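Local coordinates for protein nidogen (Mus musculus, PDB 1NPE) that is a basement-membrane glycoprotein whose YWTD beta-propeller domain probably binds laminin and so links extracellular matrix networks, at residues L31-P34 with A35-I38; A42-V46 with D47-Y51; V105-M108 with D109-R113; A85-L89 with G90-F94. All blocks are in the same frame, centred on the assembly; numbering follows the deposited sequence.

Contact 1 of 4, residues L31-P34 with A35-I38; sequences LHIP and AKVI. With CD (cadmium ion), chain E.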
loop_
_atom_site.group_PDB
_atom_site.type_symbol
_atom_site.label_atom_id
_atom_site.label_comp_id
_atom_site.label_asym_id
_atom_site.label_seq_id
_atom_site.Cartn_x
_atom_site.Cartn_y
_atom_site.Cartn_z
ATOM N N LEU A 31 -16.899 5.320 -10.605
ATOM C CA LEU A 31 -17.504 5.667 -9.339
ATOM C C LEU A 31 -16.739 6.786 -8.663
ATOM O O LEU A 31 -15.512 6.861 -8.754
ATOM C CB LEU A 31 -17.465 4.432 -8.436
ATOM C CG LEU A 31 -18.536 4.195 -7.379
ATOM C CD1 LEU A 31 -19.873 3.920 -8.054
ATOM C CD2 LEU A 31 -18.121 3.001 -6.532
ATOM N N HIS A 32 -17.480 7.670 -8.006
ATOM C CA HIS A 32 -16.890 8.765 -7.258
ATOM C C HIS A 32 -17.160 8.537 -5.772
ATOM O O HIS A 32 -18.319 8.428 -5.351
ATOM C CB HIS A 32 -17.499 10.111 -7.668
ATOM C CG HIS A 32 -16.830 10.750 -8.841
ATOM N ND1 HIS A 32 -17.462 10.927 -10.052
ATOM C CD2 HIS A 32 -15.595 11.286 -8.979
ATOM C CE1 HIS A 32 -16.647 11.545 -10.887
ATOM N NE2 HIS A 32 -15.507 11.774 -10.260
ATOM N N ILE A 33 -16.091 8.407 -4.994
ATOM C CA ILE A 33 -16.202 8.238 -3.548
ATOM C C ILE A 33 -15.226 9.287 -3.017
ATOM O O ILE A 33 -14.129 8.962 -2.560
ATOM C CB ILE A 33 -15.785 6.819 -3.065
ATOM C CG1 ILE A 33 -16.377 5.729 -3.959
ATOM C CG2 ILE A 33 -16.317 6.589 -1.670
ATOM C CD1 ILE A 33 -15.449 5.287 -5.071
ATOM N N PRO A 34 -15.640 10.567 -3.056
ATOM C CA PRO A 34 -14.900 11.762 -2.632
ATOM C C PRO A 34 -14.070 11.712 -1.353
ATOM O O PRO A 34 -12.944 12.199 -1.333
ATOM C CB PRO A 34 -15.978 12.852 -2.610
ATOM C CG PRO A 34 -17.249 12.091 -2.430
ATOM C CD PRO A 34 -17.050 10.905 -3.311
ATOM N N ALA A 35 -14.584 11.083 -0.306
ATOM C CA ALA A 35 -13.836 11.011 0.948
ATOM C C ALA A 35 -12.749 9.935 1.009
ATOM O O ALA A 35 -11.903 9.968 1.905
ATOM C CB ALA A 35 -14.802 10.833 2.118
ATOM N N LYS A 36 -12.727 9.027 0.036
ATOM C CA LYS A 36 -11.774 7.917 0.057
ATOM C C LYS A 36 -10.520 7.953 -0.815
ATOM O O LYS A 36 -10.436 8.672 -1.801
ATOM C CB LYS A 36 -12.517 6.605 -0.223
ATOM C CG LYS A 36 -13.683 6.298 0.714
ATOM C CD LYS A 36 -14.273 4.911 0.411
ATOM C CE LYS A 36 -15.546 4.619 1.214
ATOM N NZ LYS A 36 -15.302 4.506 2.686
ATOM N N VAL A 37 -9.528 7.169 -0.406
ATOM C CA VAL A 37 -8.287 7.020 -1.155
ATOM C C VAL A 37 -8.276 5.532 -1.508
ATOM O O VAL A 37 -7.868 4.686 -0.704
ATOM C CB VAL A 37 -7.032 7.388 -0.317
ATOM C CG1 VAL A 37 -5.766 7.059 -1.095
ATOM C CG2 VAL A 37 -7.049 8.872 0.047
ATOM N N ILE A 38 -8.826 5.220 -2.679
ATOM C CA ILE A 38 -8.917 3.852 -3.164
ATOM C C ILE A 38 -7.526 3.347 -3.529
ATOM O O ILE A 38 -6.807 3.993 -4.289
ATOM C CB ILE A 38 -9.825 3.770 -4.414
ATOM C CG1 ILE A 38 -11.141 4.515 -4.172
ATOM C CG2 ILE A 38 -10.116 2.313 -4.753
ATOM C CD1 ILE A 38 -12.096 3.814 -3.221
HETATM CD CD CD E . -19.963 10.922 -9.862
HETATM O O HOH W 1 -20.624 8.884 -8.202
#

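Contact 2 of 4, residues A42-V46 with D47-Y51; sequences AFDCV and DKVVY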
loop_
_atom_site.group_PDB
_atom_site.type_symbol
_atom_site.label_atom_id
_atom_site.label_comp_id
_atom_site.label_asym_id
_atom_site.label_seq_id
_atom_site.Cartn_x
_atom_site.Cartn_y
_atom_site.Cartn_z
ATOM N N ALA A 42 -10.147 -5.240 -7.406
ATOM C CA ALA A 42 -10.312 -6.618 -7.866
ATOM C C ALA A 42 -11.671 -6.724 -8.553
ATOM O O ALA A 42 -12.542 -5.868 -8.362
ATOM C CB ALA A 42 -10.210 -7.609 -6.700
ATOM N N PHE A 43 -11.863 -7.776 -9.337
ATOM C CA PHE A 43 -13.118 -7.935 -10.048
ATOM C C PHE A 43 -13.659 -9.357 -10.007
ATOM O O PHE A 43 -12.945 -10.312 -10.321
ATOM C CB PHE A 43 -12.929 -7.496 -11.498
ATOM C CG PHE A 43 -14.192 -7.496 -12.304
ATOM C CD1 PHE A 43 -15.143 -6.503 -12.123
ATOM C CD2 PHE A 43 -14.411 -8.471 -13.268
ATOM C CE1 PHE A 43 -16.291 -6.476 -12.891
ATOM C CE2 PHE A 43 -15.556 -8.455 -14.045
ATOM C CZ PHE A 43 -16.499 -7.454 -13.857
ATOM N N ASP A 44 -14.920 -9.485 -9.606
ATOM C CA ASP A 44 -15.591 -10.780 -9.536
ATOM C C ASP A 44 -16.283 -11.044 -10.871
ATOM O O ASP A 44 -17.314 -10.449 -11.166
ATOM C CB ASP A 44 -16.606 -10.788 -8.387
ATOM C CG ASP A 44 -17.556 -11.972 -8.446
ATOM O OD1 ASP A 44 -17.161 -13.059 -8.937
ATOM O OD2 ASP A 44 -18.706 -11.807 -7.991
ATOM N N CYS A 45 -15.735 -11.978 -11.643
ATOM C CA CYS A 45 -16.264 -12.314 -12.962
ATOM C C CYS A 45 -17.648 -12.955 -13.037
ATOM O O CYS A 45 -18.295 -12.870 -14.081
ATOM C CB CYS A 45 -15.263 -13.172 -13.740
ATOM S SG CYS A 45 -14.870 -14.772 -12.964
ATOM N N VAL A 46 -18.110 -13.600 -11.966
ATOM C CA VAL A 46 -19.427 -14.232 -12.017
ATOM C C VAL A 46 -20.585 -13.252 -11.831
ATOM O O VAL A 46 -21.572 -13.329 -12.556
ATOM C CB VAL A 46 -19.570 -15.431 -11.034
ATOM C CG1 VAL A 46 -18.281 -16.247 -10.986
ATOM C CG2 VAL A 46 -19.979 -14.965 -9.660
ATOM N N ASP A 47 -20.460 -12.324 -10.883
ATOM C CA ASP A 47 -21.517 -11.341 -10.631
ATOM C C ASP A 47 -21.207 -9.963 -11.209
ATOM O O ASP A 47 -22.042 -9.058 -11.140
ATOM C CB ASP A 47 -21.809 -11.219 -9.127
ATOM C CG ASP A 47 -22.578 -12.415 -8.569
ATOM O OD1 ASP A 47 -23.310 -13.077 -9.341
ATOM O OD2 ASP A 47 -22.460 -12.681 -7.352
ATOM N N LYS A 48 -20.023 -9.819 -11.803
ATOM C CA LYS A 48 -19.573 -8.559 -12.399
ATOM C C LYS A 48 -19.528 -7.477 -11.319
ATOM O O LYS A 48 -20.168 -6.431 -11.439
ATOM C CB LYS A 48 -20.504 -8.114 -13.541
ATOM C CG LYS A 48 -21.093 -9.242 -14.386
ATOM C CD LYS A 48 -20.039 -10.103 -15.056
ATOM C CE LYS A 48 -20.694 -11.288 -15.755
ATOM N NZ LYS A 48 -19.686 -12.203 -16.381
ATOM N N VAL A 49 -18.783 -7.746 -10.251
ATOM C CA VAL A 49 -18.676 -6.809 -9.142
ATOM C C VAL A 49 -17.237 -6.367 -8.898
ATOM O O VAL A 49 -16.310 -7.184 -8.880
ATOM C CB VAL A 49 -19.269 -7.418 -7.831
ATOM C CG1 VAL A 49 -19.169 -6.425 -6.674
ATOM C CG2 VAL A 49 -20.721 -7.805 -8.042
ATOM N N VAL A 50 -17.070 -5.061 -8.717
ATOM C CA VAL A 50 -15.771 -4.453 -8.454
ATOM C C VAL A 50 -15.535 -4.347 -6.940
ATOM O O VAL A 50 -16.402 -3.870 -6.208
ATOM C CB VAL A 50 -15.692 -3.031 -9.085
ATOM C CG1 VAL A 50 -14.335 -2.383 -8.799
ATOM C CG2 VAL A 50 -15.929 -3.107 -10.588
ATOM N N TYR A 51 -14.386 -4.839 -6.477
ATOM C CA TYR A 51 -14.020 -4.767 -5.063
ATOM C C TYR A 51 -12.838 -3.803 -4.897
ATOM O O TYR A 51 -12.000 -3.677 -5.804
ATOM C CB TYR A 51 -13.640 -6.148 -4.516
ATOM C CG TYR A 51 -14.811 -7.081 -4.304
ATOM C CD1 TYR A 51 -15.473 -7.657 -5.387
ATOM C CD2 TYR A 51 -15.257 -7.393 -3.019
ATOM C CE1 TYR A 51 -16.546 -8.513 -5.198
ATOM C CE2 TYR A 51 -16.334 -8.255 -2.820
ATOM C CZ TYR A 51 -16.972 -8.808 -3.915
ATOM O OH TYR A 51 -18.051 -9.637 -3.742
HETATM O O HOH W 2 -19.474 -10.220 -5.883
#

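Contact 3 of 4, residues V105-M108 with D109-R113; sequences VAKM and DGTQR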
loop_
_atom_site.group_PDB
_atom_site.type_symbol
_atom_site.label_atom_id
_atom_site.label_comp_id
_atom_site.label_asym_id
_atom_site.label_seq_id
_atom_site.Cartn_x
_atom_site.Cartn_y
_atom_site.Cartn_z
ATOM N N VAL A 105 -8.841 -13.408 4.983
ATOM C CA VAL A 105 -9.748 -13.971 4.008
ATOM C C VAL A 105 -11.134 -13.855 4.637
ATOM O O VAL A 105 -11.263 -13.876 5.864
ATOM C CB VAL A 105 -9.379 -15.443 3.679
ATOM C CG1 VAL A 105 -9.385 -16.307 4.944
ATOM C CG2 VAL A 105 -10.326 -16.002 2.634
ATOM N N ALA A 106 -12.150 -13.634 3.808
ATOM C CA ALA A 106 -13.524 -13.501 4.296
ATOM C C ALA A 106 -14.523 -13.754 3.174
ATOM O O ALA A 106 -14.142 -13.843 2.009
ATOM C CB ALA A 106 -13.737 -12.102 4.881
ATOM N N LYS A 107 -15.798 -13.885 3.531
ATOM C CA LYS A 107 -16.851 -14.102 2.540
ATOM C C LYS A 107 -17.017 -12.840 1.698
ATOM O O LYS A 107 -16.592 -11.761 2.112
ATOM C CB LYS A 107 -18.174 -14.431 3.232
ATOM C CG LYS A 107 -18.186 -15.782 3.923
ATOM C CD LYS A 107 -19.497 -16.031 4.657
ATOM C CE LYS A 107 -20.689 -16.088 3.715
ATOM N NZ LYS A 107 -21.921 -16.525 4.435
ATOM N N MET A 108 -17.642 -12.972 0.531
ATOM C CA MET A 108 -17.854 -11.829 -0.359
ATOM C C MET A 108 -18.502 -10.636 0.353
ATOM O O MET A 108 -18.176 -9.488 0.055
ATOM C CB MET A 108 -18.723 -12.224 -1.553
ATOM C CG MET A 108 -18.191 -13.359 -2.400
ATOM S SD MET A 108 -16.726 -12.935 -3.321
ATOM C CE MET A 108 -17.336 -12.891 -4.945
ATOM N N ASP A 109 -19.426 -10.904 1.276
ATOM C CA ASP A 109 -20.096 -9.829 2.009
ATOM C C ASP A 109 -19.308 -9.317 3.221
ATOM O O ASP A 109 -19.816 -8.520 4.010
ATOM C CB ASP A 109 -21.527 -10.229 2.419
ATOM C CG ASP A 109 -21.577 -11.436 3.364
ATOM O OD1 ASP A 109 -20.531 -11.850 3.920
ATOM O OD2 ASP A 109 -22.694 -11.964 3.559
ATOM N N GLY A 110 -18.080 -9.809 3.374
ATOM C CA GLY A 110 -17.227 -9.384 4.470
ATOM C C GLY A 110 -17.364 -10.122 5.793
ATOM O O GLY A 110 -16.652 -9.795 6.746
ATOM N N THR A 111 -18.265 -11.098 5.875
ATOM C CA THR A 111 -18.435 -11.843 7.125
ATOM C C THR A 111 -17.497 -13.040 7.236
ATOM O O THR A 111 -16.884 -13.460 6.256
ATOM C CB THR A 111 -19.888 -12.344 7.331
ATOM O OG1 THR A 111 -20.235 -13.277 6.301
ATOM C CG2 THR A 111 -20.867 -11.176 7.324
ATOM N N GLN A 112 -17.403 -13.574 8.452
ATOM C CA GLN A 112 -16.570 -14.726 8.774
ATOM C C GLN A 112 -15.091 -14.541 8.472
ATOM O O GLN A 112 -14.456 -15.391 7.845
ATOM C CB GLN A 112 -17.112 -15.994 8.109
ATOM C CG GLN A 112 -18.368 -16.533 8.780
ATOM C CD GLN A 112 -18.909 -17.774 8.099
ATOM O OE1 GLN A 112 -19.890 -17.710 7.358
ATOM N NE2 GLN A 112 -18.271 -18.913 8.347
ATOM N N ARG A 113 -14.555 -13.419 8.939
ATOM C CA ARG A 113 -13.150 -13.090 8.764
ATOM C C ARG A 113 -12.241 -14.118 9.413
ATOM O O ARG A 113 -12.553 -14.654 10.476
ATOM C CB ARG A 113 -12.829 -11.746 9.415
ATOM C CG ARG A 113 -13.132 -10.542 8.582
ATOM C CD ARG A 113 -11.999 -9.566 8.745
ATOM N NE ARG A 113 -12.432 -8.353 9.404
ATOM C CZ ARG A 113 -11.614 -7.426 9.884
ATOM N NH1 ARG A 113 -10.302 -7.564 9.794
ATOM N NH2 ARG A 113 -12.128 -6.330 10.416
#

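Contact 4 of 4, residues A85-L89 with G90-F94; sequences ALDHL and GRTIF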
loop_
_atom_site.group_PDB
_atom_site.type_symbol
_atom_site.label_atom_id
_atom_site.label_comp_id
_atom_site.label_asym_id
_atom_site.label_seq_id
_atom_site.Cartn_x
_atom_site.Cartn_y
_atom_site.Cartn_z
ATOM N N ALA A 85 -7.805 -9.628 -3.498
ATOM C CA ALA A 85 -7.971 -10.664 -4.518
ATOM C C ALA A 85 -9.213 -11.493 -4.205
ATOM O O ALA A 85 -9.637 -11.570 -3.055
ATOM C CB ALA A 85 -6.744 -11.554 -4.574
ATOM N N LEU A 86 -9.769 -12.151 -5.215
ATOM C CA LEU A 86 -10.982 -12.925 -5.009
ATOM C C LEU A 86 -10.907 -14.389 -5.407
ATOM O O LEU A 86 -10.038 -14.803 -6.154
ATOM C CB LEU A 86 -12.127 -12.291 -5.798
ATOM C CG LEU A 86 -12.304 -10.775 -5.752
ATOM C CD1 LEU A 86 -13.135 -10.359 -6.925
ATOM C CD2 LEU A 86 -12.942 -10.327 -4.444
ATOM N N ASP A 87 -11.830 -15.164 -4.855
ATOM C CA ASP A 87 -11.996 -16.577 -5.171
ATOM C C ASP A 87 -13.423 -16.557 -5.693
ATOM O O ASP A 87 -14.376 -16.579 -4.911
ATOM C CB ASP A 87 -11.917 -17.448 -3.911
ATOM C CG ASP A 87 -12.235 -18.927 -4.184
ATOM O OD1 ASP A 87 -12.451 -19.321 -5.353
ATOM O OD2 ASP A 87 -12.270 -19.705 -3.211
ATOM N N HIS A 88 -13.564 -16.423 -7.006
ATOM C CA HIS A 88 -14.881 -16.366 -7.628
ATOM C C HIS A 88 -15.650 -17.689 -7.550
ATOM O O HIS A 88 -16.869 -17.712 -7.715
ATOM C CB HIS A 88 -14.767 -15.874 -9.075
ATOM C CG HIS A 88 -13.953 -16.769 -9.955
ATOM N ND1 HIS A 88 -14.520 -17.616 -10.881
ATOM C CD2 HIS A 88 -12.614 -16.951 -10.047
ATOM C CE1 HIS A 88 -13.566 -18.282 -11.508
ATOM N NE2 HIS A 88 -12.400 -17.897 -11.019
ATOM N N LEU A 89 -14.941 -18.779 -7.272
ATOM C CA LEU A 89 -15.565 -20.097 -7.151
ATOM C C LEU A 89 -16.074 -20.323 -5.735
ATOM O O LEU A 89 -17.264 -20.571 -5.529
ATOM C CB LEU A 89 -14.577 -21.198 -7.533
ATOM C CG LEU A 89 -14.139 -21.161 -8.999
ATOM C CD1 LEU A 89 -13.054 -22.195 -9.242
ATOM C CD2 LEU A 89 -15.352 -21.391 -9.920
ATOM N N GLY A 90 -15.168 -20.199 -4.765
ATOM C CA GLY A 90 -15.515 -20.378 -3.365
ATOM C C GLY A 90 -16.265 -19.202 -2.764
ATOM O O GLY A 90 -16.781 -19.303 -1.649
ATOM N N ARG A 91 -16.317 -18.088 -3.494
ATOM C CA ARG A 91 -17.018 -16.874 -3.058
ATOM C C ARG A 91 -16.358 -16.175 -1.863
ATOM O O ARG A 91 -17.024 -15.873 -0.872
ATOM C CB ARG A 91 -18.482 -17.191 -2.709
ATOM C CG ARG A 91 -19.311 -17.828 -3.818
ATOM C CD ARG A 91 -19.831 -16.800 -4.815
ATOM N NE ARG A 91 -18.833 -16.447 -5.816
ATOM C CZ ARG A 91 -18.871 -15.350 -6.566
ATOM N NH1 ARG A 91 -19.860 -14.469 -6.442
ATOM N NH2 ARG A 91 -17.917 -15.143 -7.457
ATOM N N THR A 92 -15.053 -15.926 -1.945
ATOM C CA THR A 92 -14.348 -15.254 -0.854
ATOM C C THR A 92 -13.362 -14.194 -1.336
ATOM O O THR A 92 -12.989 -14.163 -2.506
ATOM C CB THR A 92 -13.585 -16.257 0.041
ATOM O OG1 THR A 92 -12.673 -17.024 -0.754
ATOM C CG2 THR A 92 -14.546 -17.184 0.751
ATOM N N ILE A 93 -12.965 -13.314 -0.425
ATOM C CA ILE A 93 -12.004 -12.261 -0.724
ATOM C C ILE A 93 -10.741 -12.468 0.119
ATOM O O ILE A 93 -10.774 -13.159 1.144
ATOM C CB ILE A 93 -12.576 -10.851 -0.420
ATOM C CG1 ILE A 93 -12.845 -10.680 1.076
ATOM C CG2 ILE A 93 -13.870 -10.632 -1.176
ATOM C CD1 ILE A 93 -13.234 -9.264 1.461
ATOM N N PHE A 94 -9.631 -11.905 -0.346
ATOM C CA PHE A 94 -8.347 -11.977 0.346
ATOM C C PHE A 94 -7.774 -10.566 0.290
ATOM O O PHE A 94 -7.986 -9.858 -0.694
ATOM C CB PHE A 94 -7.355 -12.892 -0.387
ATOM C CG PHE A 94 -7.737 -14.347 -0.405
ATOM C CD1 PHE A 94 -7.119 -15.249 0.455
ATOM C CD2 PHE A 94 -8.657 -14.830 -1.334
ATOM C CE1 PHE A 94 -7.409 -16.619 0.388
ATOM C CE2 PHE A 94 -8.952 -16.193 -1.409
ATOM C CZ PHE A 94 -8.322 -17.090 -0.545
#

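Contact 1 of 4, residues L31-P34 with A35-I38
I33 and K36 close a type I beta turn through P34 and A35. The amide N of K36 gives a hydrogen bond to O of I33, 3.0 Å long, arriving from above the carbonyl plane rather than on a lone pair. Apolar contact follows the same pairing. The methylene chain of K36 runs across the branch methyl of I33: K36 CD lies 3.4 Å from I33 CG2, a tight contact, with CG and CE of K36 each at 3.6 Å from that methyl. With I33 CG2 anti to the backbone N and CG1 beside it (chi1 -45°), the two branches divide the work. CG2 meets the lysine, while CD1 reaches I38 CD1 at 4.1 Å, the two isoleucines crossing at about a right angle. The ammonium of K36 leads away to a salt bridge with E57 and a hydrogen bond with S59. Metal binding occupies the far side of the strand. ND1 of H32 holds a cadmium ion at 2.5 Å, water 1 is a second ligand, and an acidic side chain of another chain is a third, so the metal joins two molecules. P34 and A35 form the exposed corner where the chain leaves strand 28-33, outermost in one four-stranded sheet, and enters strand 36-44, outermost in the next. I38 also packs on I12 of strand 11-17 and W52 of strand 49-54, spanning adjacent propeller blades.

Contact 2 of 4, residues A42-V46 with D47-Y51
A42 and Y51, then D44 and V49, form the hydrogen-bonded pairs of an antiparallel hairpin; the straightest bond runs from D44 N to V49 O at 2.8 Å. On the face of the non-hydrogen-bonded pair between them, the F43 ring is met at its edge by V50 CG2, 3.8 Å from F43 CD1, and its CZ reaches K48 CA at 3.6 Å. K48 and V49 both face D44, a G1 beta bulge in which K48 takes a left-handed backbone conformation. The lysine chain folds back at chi2 (-59°), bringing NZ to O of C45 at 2.8 Å, nearly along the C=O axis.

D44 organises the turn: its CG is anti to the backbone N (chi1 167°), and OD1 accepts V46 N at 3.2 Å from above the carboxylate plane, an Asx turn. D47 N bonds weakly to OD2. Water 2 donates to D44 OD2 at 2.7 Å and also bonds Y51 OH, which is also hydrogen-bonded to R62. Further out, R91 forms a salt bridge with D44, and C45 is disulfide-bonded to C263. The nearby D47 carboxylate would tend to raise the proton affinity of D44; R91 and the amide donors probably offset this and favour the ionised form.

Contact 3 of 4, residues V105-M108 with D109-R113
K107 bonds twice to the chain that follows it: its O receives G110 N at 2.8 Å, closing a type I beta turn, and its N donates to T111 O at 3.0 Å, almost in line with the carbonyl. G110, the last residue of the turn, takes a left-handed backbone conformation (phi 87°). D109 ties the turn to the residue that follows it. Its CG stands between the backbone N and the carbonyl carbon (chi1 62°), which brings OD1 to T111, where it accepts two donors. T111 OG1 donates to it on the syn side at 2.8 Å, and T111 N comes from the anti side at 3.1 Å, the latter bond forming an Asx turn. One oxygen, OD1, thus takes two donors from a single threonine, which fixes the carboxylate's rotation. This is the tight connection from strand 102-107 to the outermost strand 114-117 of a four-stranded propeller blade, in a low-density lipoprotein receptor class B repeat. The K107 side chain lies over it. With CG beside the backbone N (chi1 -69°) and the chain extended at chi2, CD lies 3.3 Å from T111 OG1 and 3.2 Å from Q112 OE1. On the strand before the turn, A106 CB lies 3.7 Å from T111 O and touches R113 CG at 4.1 Å. The guanidinium of R113 leaves the contact for a salt bridge with E104, while its side chain packs on W95. M108, pointing away from the turn, is buried against R62 of strand 59-64.

Contact 4 of 4, residues A85-L89 with G90-F94
D87 and G90 meet at the end of a beta hairpin, where the aspartate carboxylate bends over the turn and grips the glycine backbone. Its CG lies anti to the backbone N (chi1 174°); OD1 takes the G90 amide in a nearly straight 2.9 Å bond, approached from above the carboxylate plane, and a weak bond from L89 N. OD2 sits 3.3 Å from G90 CA, packed directly on the glycine. The backbone of D87 is engaged as well: its N donates to T92 O at 2.8 Å, and its O accepts T92 N in the carbonyl plane and, weakly, R91 N. R91 and T92 thus both face D87, a G1 beta bulge, with R91 in a left-handed conformation. Strands 81-87 and 92-97 joined by this turn are the first two of a four-stranded propeller blade. R91 bends at chi2 and chi3 to curl back to the turn, where NH2 bonds H88 O at 2.8 Å and NE adds a weak bond to the same oxygen; NH2 also forms a salt bridge with D44 of the preceding blade. F94 closes the other end of the contact. Its N bonds A85 O, an oxygen that also lies at the ring edge, in plane. The ring's CE2 reaches D87 CB at 4.1 Å, and the F94 side chain packs on I127 and T129 of strand 124-130 in the next blade. On the other sheet face, L86 CD2 presses against I93 CG2 at 3.4 Å, a tight contact.

Contact 1 lies at the surface, while contacts 2, 3 and 4 are partly buried. Contacts 1 and 2 share strand 36-44, one where the chain enters the blade and the other at the hairpin end of that strand, with centres about 18 Å apart. Contacts 3 and 4 belong to the next sheet, bonded through A106 and I93 on adjacent strands. Contacts 2 and 4 are alike, each a G1-bulged hairpin with an aspartate over its turn, and they meet across the blade interface through D44 and R91. Contact 3 uses its aspartate differently, to hold a threonine, and sends M108 against D44 and Y51. Contact 1 has no such carboxylate; an intermolecular cadmium site lies on the opposite side of its strand from the isoleucine packing.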